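Putative glutaryl-CoA dehydrogenase (Thermus thermophilus, PDB 2EBA) is a flavoprotein of the acyl-CoA dehydrogenase family that binds flavin-adenine dinucleotide and assembles from four chains. Local coordinates at residues M144-R149 against A173-K178; E183-L188 against S225-K230; G247-A252 against R323-K328. All coordinates share one frame; numbering follows the deposited sequence.

Contact 1: M144-R149 against A173-K178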
# COMPACT_ATOMS: atom_id res chain seq x y z
N MET A 144 -18.98 -9.51 27.41
CA MET A 144 -19.63 -10.77 27.77
C MET A 144 -20.68 -10.51 28.84
O MET A 144 -20.37 -10.54 30.03
CB MET A 144 -18.61 -11.78 28.32
CG MET A 144 -19.22 -13.08 28.82
SD MET A 144 -18.02 -14.16 29.53
CE MET A 144 -17.28 -14.71 28.17
N LYS A 145 -21.93 -10.25 28.44
CA LYS A 145 -22.93 -10.02 29.47
C LYS A 145 -23.80 -11.21 29.75
O LYS A 145 -24.83 -11.08 30.43
CB LYS A 145 -23.82 -8.83 29.14
CG LYS A 145 -23.03 -7.61 28.91
CD LYS A 145 -23.46 -7.12 27.57
CE LYS A 145 -22.91 -5.78 27.32
NZ LYS A 145 -23.76 -4.81 28.05
N THR A 146 -23.43 -12.37 29.21
CA THR A 146 -24.21 -13.56 29.49
C THR A 146 -23.85 -13.95 30.92
O THR A 146 -22.67 -14.12 31.24
CB THR A 146 -23.85 -14.70 28.53
OG1 THR A 146 -24.23 -14.35 27.21
CG2 THR A 146 -24.53 -15.99 28.93
N ARG A 147 -24.85 -14.10 31.78
CA ARG A 147 -24.59 -14.46 33.16
C ARG A 147 -24.90 -15.89 33.51
O ARG A 147 -25.70 -16.56 32.86
CB ARG A 147 -25.38 -13.55 34.08
CG ARG A 147 -24.79 -12.19 34.20
CD ARG A 147 -23.45 -12.27 34.91
NE ARG A 147 -22.79 -10.98 34.93
CZ ARG A 147 -22.33 -10.36 33.85
NH1 ARG A 147 -22.45 -10.93 32.66
NH2 ARG A 147 -21.74 -9.17 33.97
N ALA A 148 -24.26 -16.34 34.58
CA ALA A 148 -24.42 -17.69 35.08
C ALA A 148 -24.45 -17.61 36.61
O ALA A 148 -23.50 -17.16 37.24
CB ALA A 148 -23.27 -18.57 34.61
N ARG A 149 -25.56 -18.05 37.20
CA ARG A 149 -25.71 -18.02 38.65
C ARG A 149 -26.01 -19.40 39.17
O ARG A 149 -26.92 -20.07 38.69
CB ARG A 149 -26.83 -17.07 39.03
CG ARG A 149 -26.52 -15.62 38.66
CD ARG A 149 -27.63 -14.67 39.10
NE ARG A 149 -27.35 -13.28 38.73
CZ ARG A 149 -28.20 -12.28 38.93
NH1 ARG A 149 -29.39 -12.51 39.49
NH2 ARG A 149 -27.88 -11.04 38.55
N ALA A 173 -23.79 -26.68 22.78
CA ALA A 173 -23.30 -25.32 22.61
C ALA A 173 -22.37 -24.92 23.75
O ALA A 173 -22.79 -24.82 24.90
CB ALA A 173 -24.48 -24.34 22.52
N VAL A 174 -21.10 -24.68 23.41
CA VAL A 174 -20.12 -24.29 24.41
C VAL A 174 -20.36 -22.83 24.66
O VAL A 174 -19.95 -21.98 23.88
CB VAL A 174 -18.70 -24.47 23.88
CG1 VAL A 174 -17.69 -24.10 24.96
CG2 VAL A 174 -18.51 -25.90 23.44
N ILE A 175 -21.04 -22.53 25.76
CA ILE A 175 -21.34 -21.15 26.07
C ILE A 175 -20.44 -20.61 27.14
O ILE A 175 -20.17 -21.28 28.13
CB ILE A 175 -22.81 -21.01 26.53
CG1 ILE A 175 -23.69 -20.67 25.33
CG2 ILE A 175 -22.94 -19.92 27.57
CD1 ILE A 175 -23.80 -21.76 24.32
N TRP A 176 -19.97 -19.38 26.92
CA TRP A 176 -19.11 -18.70 27.88
C TRP A 176 -19.89 -17.56 28.52
O TRP A 176 -20.41 -16.69 27.82
CB TRP A 176 -17.85 -18.14 27.20
CG TRP A 176 -17.08 -19.19 26.50
CD1 TRP A 176 -17.23 -19.57 25.20
CD2 TRP A 176 -16.14 -20.10 27.08
NE1 TRP A 176 -16.45 -20.67 24.94
CE2 TRP A 176 -15.77 -21.02 26.08
CE3 TRP A 176 -15.58 -20.24 28.36
CZ2 TRP A 176 -14.87 -22.06 26.31
CZ3 TRP A 176 -14.68 -21.28 28.59
CH2 TRP A 176 -14.34 -22.17 27.57
N ALA A 177 -19.98 -17.58 29.84
CA ALA A 177 -20.70 -16.54 30.57
C ALA A 177 -19.89 -16.17 31.79
O ALA A 177 -18.84 -16.75 32.04
CB ALA A 177 -22.06 -17.04 31.00
N LYS A 178 -20.37 -15.20 32.55
CA LYS A 178 -19.70 -14.78 33.77
C LYS A 178 -20.63 -14.99 34.97
O LYS A 178 -21.84 -15.16 34.80
CB LYS A 178 -19.29 -13.31 33.67
CG LYS A 178 -18.04 -13.08 32.84
CD LYS A 178 -17.53 -11.63 32.92
CE LYS A 178 -18.47 -10.64 32.24
NZ LYS A 178 -17.85 -9.31 32.01
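I175 makes a marginal contact with T146, methyl CG2 to methyl CG2. The rest of the I175 side chain leads away and packs on L157 and V189. W176 comes next, and its CB meets the tip of M144, with M144 CE 3.6 Å from W176 CB. M144 gets there with CG anti to its backbone N (chi1 176°) and a bend at the end of the chain. The W176 indole leads away from this segment, and its side chain comes to about 7 Å from a bound FAD. A177 is the tightest point. Its CB lies 3.4 Å from T146 CG2, closer than usual for two carbons, and also faces A148 CB. T146 OG1 is turned to E133, which bonds it.

K178 has the most surface buried by the other segment and carries both backbone bonds. K178 N donates to T146 O at 2.9 Å, with an N-H...O angle of 162°. A148 N donates to K178 O at 2.7 Å and is more bent. K178 thus bridges R147 by the bond pattern of a parallel pair. Its side chain crosses M144, with M144 SD 3.5 Å from K178 CG. K178 CB also sits over one face of the R147 guanidinium, toward its rim. The like charges R147 NH2 and K178 NZ are 4.4 Å apart. They may repel, but K178 NZ is bonded to Y141 O and the lysine also makes a cation-pi contact with Y141.

The directions of strands 147-149 and 173-178 differ by 73°. Strand 147-149 belongs to the antiparallel sheet and 172-178 to the small mixed sheet. The single bridge joins the two sheets where these two strand segments cross steeply, as in the beta domain in the middle of acyl-CoA dehydrogenases.

Contact 2: E183-L188 against S225-K230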
# COMPACT_ATOMS: atom_id res chain seq x y z
N GLU A 183 -16.03 -13.42 36.43
CA GLU A 183 -15.23 -14.63 36.24
C GLU A 183 -15.78 -15.46 35.10
O GLU A 183 -16.96 -15.83 35.10
CB GLU A 183 -15.20 -15.47 37.52
CG GLU A 183 -14.59 -16.87 37.37
CD GLU A 183 -13.07 -16.90 37.46
OE1 GLU A 183 -12.50 -18.02 37.46
OE2 GLU A 183 -12.44 -15.81 37.54
N VAL A 184 -14.93 -15.77 34.13
CA VAL A 184 -15.37 -16.55 32.99
C VAL A 184 -15.40 -18.06 33.21
O VAL A 184 -14.41 -18.66 33.65
CB VAL A 184 -14.51 -16.25 31.76
CG1 VAL A 184 -15.14 -16.87 30.53
CG2 VAL A 184 -14.37 -14.76 31.59
N LEU A 185 -16.55 -18.66 32.88
CA LEU A 185 -16.78 -20.09 33.00
C LEU A 185 -17.28 -20.62 31.67
O LEU A 185 -17.75 -19.86 30.83
CB LEU A 185 -17.81 -20.37 34.08
CG LEU A 185 -17.41 -20.03 35.52
CD1 LEU A 185 -18.60 -20.27 36.43
CD2 LEU A 185 -16.20 -20.89 35.95
N GLY A 186 -17.18 -21.94 31.48
CA GLY A 186 -17.65 -22.54 30.25
C GLY A 186 -18.61 -23.70 30.45
O GLY A 186 -18.30 -24.65 31.17
N PHE A 187 -19.76 -23.63 29.79
CA PHE A 187 -20.76 -24.68 29.91
C PHE A 187 -21.04 -25.44 28.62
O PHE A 187 -20.97 -24.88 27.52
CB PHE A 187 -22.07 -24.08 30.41
CG PHE A 187 -21.92 -23.19 31.61
CD1 PHE A 187 -21.55 -21.86 31.46
CD2 PHE A 187 -22.11 -23.69 32.89
CE1 PHE A 187 -21.38 -21.04 32.57
CE2 PHE A 187 -21.95 -22.88 34.01
CZ PHE A 187 -21.58 -21.56 33.85
N LEU A 188 -21.33 -26.73 28.77
CA LEU A 188 -21.69 -27.58 27.64
C LEU A 188 -23.21 -27.61 27.74
O LEU A 188 -23.79 -28.42 28.47
CB LEU A 188 -21.11 -29.00 27.80
CG LEU A 188 -19.60 -29.01 28.00
CD1 LEU A 188 -19.09 -30.44 28.06
CD2 LEU A 188 -18.93 -28.24 26.87
N SER A 225 -22.57 -30.72 36.36
CA SER A 225 -21.92 -31.83 35.67
C SER A 225 -21.72 -31.48 34.19
O SER A 225 -21.05 -32.22 33.46
CB SER A 225 -22.77 -33.11 35.79
OG SER A 225 -23.87 -33.08 34.89
N LEU A 226 -22.30 -30.37 33.77
CA LEU A 226 -22.20 -29.91 32.38
C LEU A 226 -21.36 -28.63 32.24
O LEU A 226 -21.27 -28.03 31.17
CB LEU A 226 -23.60 -29.75 31.77
CG LEU A 226 -23.91 -30.73 30.63
CD1 LEU A 226 -23.27 -32.07 30.90
CD2 LEU A 226 -25.41 -30.86 30.45
N ARG A 227 -20.74 -28.22 33.34
CA ARG A 227 -19.86 -27.06 33.30
C ARG A 227 -18.44 -27.61 33.14
O ARG A 227 -18.07 -28.60 33.77
CB ARG A 227 -19.95 -26.25 34.59
CG ARG A 227 -19.01 -25.05 34.57
CD ARG A 227 -19.08 -24.26 35.85
NE ARG A 227 -18.46 -24.97 36.95
CZ ARG A 227 -17.15 -25.01 37.17
NH1 ARG A 227 -16.33 -24.38 36.35
NH2 ARG A 227 -16.66 -25.69 38.20
N LEU A 228 -17.64 -26.98 32.29
CA LEU A 228 -16.27 -27.41 32.09
C LEU A 228 -15.45 -27.13 33.37
O LEU A 228 -15.14 -25.97 33.69
CB LEU A 228 -15.68 -26.67 30.89
CG LEU A 228 -15.36 -27.43 29.60
CD1 LEU A 228 -16.28 -28.62 29.37
CD2 LEU A 228 -15.47 -26.43 28.46
N PRO A 229 -15.08 -28.19 34.11
CA PRO A 229 -14.32 -28.08 35.35
C PRO A 229 -13.06 -27.22 35.29
O PRO A 229 -12.93 -26.25 36.04
CB PRO A 229 -14.04 -29.53 35.73
CG PRO A 229 -14.10 -30.26 34.42
CD PRO A 229 -15.28 -29.61 33.76
N LYS A 230 -12.13 -27.58 34.41
CA LYS A 230 -10.90 -26.83 34.28
C LYS A 230 -11.04 -25.49 33.55
O LYS A 230 -10.10 -24.69 33.57
CB LYS A 230 -9.83 -27.67 33.58
CG LYS A 230 -9.25 -28.79 34.43
CD LYS A 230 -9.95 -30.12 34.19
CE LYS A 230 -9.52 -30.74 32.85
NZ LYS A 230 -8.04 -30.98 32.79
O HOH W 1 -15.98 -23.37 33.69
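R227 lays the carbon part of its side chain against the ring of F187. CG stands anti to the backbone N (chi1 179°), and the next step is extended too, which carries the chain past the ring. R227 CD reaches F187 CE2 at 3.7 Å. The chain then bends at chi3 (72°), and the guanidinium plane ends up turned 75° from the ring plane. L185 meets the same arginine obliquely, with L185 CD2 3.5 Å from R227 NH1. The charge is answered by a salt bridge from R227 NE to E224, while F187 makes an edge-to-face contact with W155.

A water ties this side chain to both backbones. It accepts from R227 NH1 and from G186 N, and donates to L228 O at 2.7 Å. The glycine N-H is thus bonded through water rather than directly across the gap.

F187 and R227 form a non-hydrogen-bonded pair of antiparallel type. L228 N donates to G186 O at 2.7 Å, and L188 N donates to L226 O, also at 2.7 Å. Both bonds are nearly straight. By this single bridge the loop that leads on to helix 235-269 is added to strand 184-190, an outermost strand of the small mixed sheet in the beta domain.

The leucines make the apolar part of the contact. L188 crosses L228 at about a right angle. L228 CD1 touches the whole fork of L188, with L228 CD1 to L188 CD1 at 3.6 Å. L226 meets the oxygen end of the L188 carbonyl instead, with L226 CG 3.2 Å from L188 O. Beyond the L188–L228 pair, Q112 of helix 110-121 touches both side chains, and L188 also rests on F116 and I104.

Contact 3: G247-A252 against R323-K328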
# COMPACT_ATOMS: atom_id res chain seq x y z
N GLY A 247 -5.44 -23.58 12.39
CA GLY A 247 -5.92 -24.20 11.18
C GLY A 247 -6.29 -23.18 10.14
O GLY A 247 -6.15 -23.43 8.95
N ILE A 248 -6.77 -22.02 10.57
CA ILE A 248 -7.14 -20.97 9.65
C ILE A 248 -5.92 -20.41 8.92
O ILE A 248 -6.00 -20.06 7.75
CB ILE A 248 -7.87 -19.84 10.38
CG1 ILE A 248 -9.24 -20.35 10.86
CG2 ILE A 248 -7.99 -18.61 9.47
CD1 ILE A 248 -9.96 -19.40 11.75
N ALA A 249 -4.79 -20.32 9.61
CA ALA A 249 -3.59 -19.81 8.96
C ALA A 249 -3.25 -20.75 7.81
O ALA A 249 -2.68 -20.34 6.79
CB ALA A 249 -2.45 -19.74 9.95
N TRP A 250 -3.61 -22.01 7.98
CA TRP A 250 -3.36 -23.00 6.95
C TRP A 250 -4.37 -22.90 5.83
O TRP A 250 -3.99 -22.78 4.67
CB TRP A 250 -3.39 -24.40 7.52
CG TRP A 250 -2.13 -24.81 8.14
CD1 TRP A 250 -1.77 -24.65 9.44
CD2 TRP A 250 -1.06 -25.52 7.51
NE1 TRP A 250 -0.55 -25.23 9.67
CE2 TRP A 250 -0.09 -25.77 8.50
CE3 TRP A 250 -0.84 -25.97 6.20
CZ2 TRP A 250 1.09 -26.47 8.23
CZ3 TRP A 250 0.33 -26.66 5.93
CH2 TRP A 250 1.28 -26.90 6.94
N GLY A 251 -5.65 -22.97 6.17
CA GLY A 251 -6.70 -22.89 5.16
C GLY A 251 -6.59 -21.66 4.27
O GLY A 251 -6.87 -21.73 3.07
N ALA A 252 -6.19 -20.53 4.85
CA ALA A 252 -6.03 -19.27 4.11
C ALA A 252 -5.14 -19.48 2.91
O ALA A 252 -5.38 -18.93 1.83
CB ALA A 252 -5.43 -18.20 5.02
N ARG A 323 -3.15 -13.36 11.13
CA ARG A 323 -3.19 -11.99 10.63
C ARG A 323 -2.58 -11.88 9.26
O ARG A 323 -3.22 -11.41 8.32
CB ARG A 323 -2.44 -11.08 11.60
CG ARG A 323 -2.45 -9.60 11.25
CD ARG A 323 -1.04 -9.06 11.36
NE ARG A 323 -0.99 -7.62 11.55
CZ ARG A 323 0.05 -6.87 11.23
NH1 ARG A 323 1.13 -7.42 10.69
NH2 ARG A 323 0.02 -5.57 11.47
N GLN A 324 -1.33 -12.33 9.13
CA GLN A 324 -0.63 -12.26 7.85
C GLN A 324 -1.26 -13.08 6.72
O GLN A 324 -1.52 -12.57 5.64
CB GLN A 324 0.83 -12.70 8.00
CG GLN A 324 1.69 -11.81 8.86
CD GLN A 324 1.66 -10.36 8.44
OE1 GLN A 324 0.90 -9.57 8.98
NE2 GLN A 324 2.49 -10.01 7.46
N ASN A 325 -1.51 -14.36 6.98
CA ASN A 325 -2.07 -15.22 5.95
C ASN A 325 -3.46 -14.85 5.45
O ASN A 325 -3.72 -14.89 4.25
CB ASN A 325 -2.05 -16.69 6.42
CG ASN A 325 -0.64 -17.24 6.59
OD1 ASN A 325 -0.45 -18.42 6.87
ND2 ASN A 325 0.35 -16.37 6.41
N VAL A 326 -4.36 -14.51 6.36
CA VAL A 326 -5.71 -14.16 5.93
C VAL A 326 -5.69 -12.85 5.13
O VAL A 326 -6.35 -12.75 4.10
CB VAL A 326 -6.68 -14.07 7.16
CG1 VAL A 326 -8.09 -13.68 6.71
CG2 VAL A 326 -6.71 -15.44 7.87
N TRP A 327 -4.92 -11.88 5.61
CA TRP A 327 -4.82 -10.59 4.94
C TRP A 327 -4.36 -10.80 3.51
O TRP A 327 -4.94 -10.26 2.57
CB TRP A 327 -3.79 -9.71 5.65
CG TRP A 327 -3.66 -8.35 5.08
CD1 TRP A 327 -2.52 -7.60 5.00
CD2 TRP A 327 -4.72 -7.52 4.59
NE1 TRP A 327 -2.80 -6.35 4.50
CE2 TRP A 327 -4.15 -6.27 4.24
CE3 TRP A 327 -6.10 -7.70 4.42
CZ2 TRP A 327 -4.91 -5.22 3.73
CZ3 TRP A 327 -6.87 -6.64 3.90
CH2 TRP A 327 -6.27 -5.42 3.56
N LYS A 328 -3.31 -11.60 3.37
CA LYS A 328 -2.74 -11.91 2.06
C LYS A 328 -3.74 -12.61 1.16
O LYS A 328 -3.86 -12.26 -0.01
CB LYS A 328 -1.47 -12.75 2.22
CG LYS A 328 -0.32 -11.96 2.82
CD LYS A 328 0.89 -12.81 3.15
CE LYS A 328 1.94 -11.95 3.80
NZ LYS A 328 3.13 -12.77 4.14
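The N325 side-chain amide is the flat group that meets the other helix. Its end lies against the carbonyl of A249 and beside A249 CB, while L300 of helix 281-309 also touches this side chain. Among outside neighbours, W250 meets F246 edge-to-face, and W327 does the same with H368.

The rest is mostly apolar. A252 CB faces N325 CB at 4.0 Å and lies 3.8 Å from N325 O. V326 has CG2 anti to its carbonyl carbon, and this methyl meets I248 CG2 at 3.8 Å. The two side chains meet at a slant. A252 CB is 4.2 Å from the same V326 methyl, CG2. With alanines at 249 and 252, the helix axes come within 8.3 Å, their directions 30° apart.

The two helices belong to the C-terminal helical bundle of the acyl-CoA dehydrogenase fold. Helix 351-361 closes one side, where V361 touches both I248 and V326. The polar side of 323-328 faces a second subunit: K328 pairs with E296 of helix 281-309 in its own chain and with E296 of the second subunit.

All three contacts are buried, but they differ in place and chemistry. Contacts 1 and 2 lie side by side, with centres 9 Å apart, and both involve the small mixed sheet. Strand 172-178 serves contact 1 and its neighbour 184-190 serves contact 2. The strands are probably bonded through I175 O to F187 N and A177 O to L185 N, and A148 also packs on F187. Both contacts use backbone bonds, and each includes a partly exposed arginine. Contact 3 is about 29 Å from contact 1, centre to centre. It lies nearer the middle of the chain, between helices, and depends mainly on apolar side chains.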